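Local coordinates for competence protein ComEA-related protein (Thermus thermophilus, PDB 2DUY) that is of uncharacterised function but carries helix-hairpin-helix motifs and probably binds DNA, at residues A31-I35 with L69-L73. Sequence-based numbering, arbitrary orientation.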
loop_
_atom_site.group_PDB
_atom_site.type_symbol
_atom_site.label_atom_id
_atom_site.label_comp_id
_atom_site.label_asym_id
_atom_site.label_seq_id
_atom_site.Cartn_x
_atom_site.Cartn_y
_atom_site.Cartn_z
ATOM N N ALA A 31 1.948 -2.719 7.729
ATOM C CA ALA A 31 0.942 -3.541 8.403
ATOM C C ALA A 31 0.097 -4.274 7.355
ATOM O O ALA A 31 -0.640 -5.201 7.683
ATOM C CB ALA A 31 0.043 -2.673 9.290
ATOM N N LEU A 32 0.220 -3.854 6.096
ATOM C CA LEU A 32 -0.528 -4.464 4.999
ATOM C C LEU A 32 0.043 -5.819 4.625
ATOM O O LEU A 32 1.255 -6.020 4.611
ATOM C CB LEU A 32 -0.505 -3.570 3.760
ATOM C CG LEU A 32 -1.181 -2.208 3.888
ATOM C CD1 LEU A 32 -0.727 -1.308 2.759
ATOM C CD2 LEU A 32 -2.688 -2.383 3.880
ATOM N N PRO A 33 -0.836 -6.767 4.294
ATOM C CA PRO A 33 -0.384 -8.105 3.918
ATOM C C PRO A 33 0.550 -8.109 2.711
ATOM O O PRO A 33 0.210 -7.600 1.644
ATOM C CB PRO A 33 -1.695 -8.847 3.663
ATOM C CG PRO A 33 -2.610 -7.760 3.186
ATOM C CD PRO A 33 -2.292 -6.633 4.138
ATOM N N GLY A 34 1.737 -8.671 2.892
ATOM C CA GLY A 34 2.687 -8.747 1.798
ATOM C C GLY A 34 3.568 -7.530 1.596
ATOM O O GLY A 34 4.385 -7.506 0.680
ATOM N N ILE A 35 3.421 -6.522 2.448
ATOM C CA ILE A 35 4.228 -5.310 2.322
ATOM C C ILE A 35 5.305 -5.231 3.390
ATOM O O ILE A 35 5.010 -5.094 4.576
ATOM C CB ILE A 35 3.352 -4.045 2.416
ATOM C CG1 ILE A 35 2.321 -4.052 1.287
ATOM C CG2 ILE A 35 4.231 -2.792 2.343
ATOM C CD1 ILE A 35 2.914 -4.252 -0.096
ATOM N N LEU A 69 -4.511 -6.757 -1.703
ATOM C CA LEU A 69 -4.546 -5.481 -0.997
ATOM C C LEU A 69 -5.718 -4.556 -1.278
ATOM O O LEU A 69 -6.015 -3.685 -0.466
ATOM C CB LEU A 69 -3.268 -4.691 -1.274
ATOM C CG LEU A 69 -1.936 -5.220 -0.756
ATOM C CD1 LEU A 69 -0.816 -4.371 -1.326
ATOM C CD2 LEU A 69 -1.913 -5.198 0.761
ATOM N N ARG A 70 -6.378 -4.727 -2.417
ATOM C CA ARG A 70 -7.479 -3.836 -2.777
ATOM C C ARG A 70 -8.534 -3.593 -1.704
ATOM O O ARG A 70 -9.021 -2.475 -1.551
ATOM C CB ARG A 70 -8.163 -4.315 -4.061
ATOM C CG ARG A 70 -7.269 -4.224 -5.288
ATOM C CD ARG A 70 -8.057 -3.816 -6.518
ATOM N NE ARG A 70 -7.208 -3.804 -7.703
ATOM C CZ ARG A 70 -6.854 -4.895 -8.368
ATOM N NH1 ARG A 70 -7.289 -6.080 -7.964
ATOM N NH2 ARG A 70 -6.063 -4.805 -9.428
ATOM N N PRO A 71 -8.912 -4.633 -0.950
ATOM C CA PRO A 71 -9.928 -4.391 0.077
ATOM C C PRO A 71 -9.487 -3.431 1.189
ATOM O O PRO A 71 -10.323 -2.777 1.808
ATOM C CB PRO A 71 -10.207 -5.796 0.617
ATOM C CG PRO A 71 -9.949 -6.673 -0.583
ATOM C CD PRO A 71 -8.674 -6.077 -1.126
ATOM N N TYR A 72 -8.178 -3.347 1.427
ATOM C CA TYR A 72 -7.633 -2.509 2.498
ATOM C C TYR A 72 -7.134 -1.115 2.111
ATOM O O TYR A 72 -6.762 -0.333 2.982
ATOM C CB TYR A 72 -6.465 -3.233 3.188
ATOM C CG TYR A 72 -6.736 -4.670 3.564
ATOM C CD1 TYR A 72 -6.637 -5.688 2.616
ATOM C CD2 TYR A 72 -7.131 -5.010 4.860
ATOM C CE1 TYR A 72 -6.934 -7.007 2.947
ATOM C CE2 TYR A 72 -7.432 -6.322 5.199
ATOM C CZ TYR A 72 -7.333 -7.315 4.235
ATOM O OH TYR A 72 -7.661 -8.616 4.555
ATOM N N LEU A 73 -7.151 -0.787 0.825
ATOM C CA LEU A 73 -6.596 0.484 0.367
ATOM C C LEU A 73 -7.516 1.563 -0.185
ATOM O O LEU A 73 -8.603 1.291 -0.683
ATOM C CB LEU A 73 -5.547 0.194 -0.712
ATOM C CG LEU A 73 -4.403 -0.768 -0.390
ATOM C CD1 LEU A 73 -3.579 -1.022 -1.656
ATOM C CD2 LEU A 73 -3.557 -0.186 0.714
#
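L69 of helix 63-69 packs against one face of the type II beta turn in the loop between helix 26-29 and helix 37-45. Its CA-to-CB bond points sideways to the turn, but the m,t rotamer brings both methyls forward: CD2 packs 3.7 Å from L32 CB and 3.6 Å from P33 CG, and also comes within 3.3 Å of the P33 carbonyl O, while L69 CD1 lies 3.9 Å from I35 CD1. The buried L32 spreads its two methyls over the next partners, CD1 3.7 Å from L73 CD2 and CD2 3.9 Å from Y72 CB. P33 closes the exposed margin, its CG 4.4 Å from Y72 CE1, oblique to the ring. The side-chain contacts are all apolar, and each segment keeps its own backbone bonds. I35 N donates to L32 O (3.1 Å) across the turn, in which G34, at phi 86°, takes a conformation where a side chain would jam against the preceding carbonyl; Y72 N bonds to L69 O (2.9 Å). Beyond the pair, L12 also packs on L32, and backbone bonding of Y72 with V19 ties the C-terminal segment to the N-terminal part of the chain. The LPGI sequence of L32-I35 is part of the hairpin signature of a helix-hairpin-helix motif, here seated against the last helix of the second such motif, consistent with two motifs packed into one compact domain, as in (HhH)2 domains.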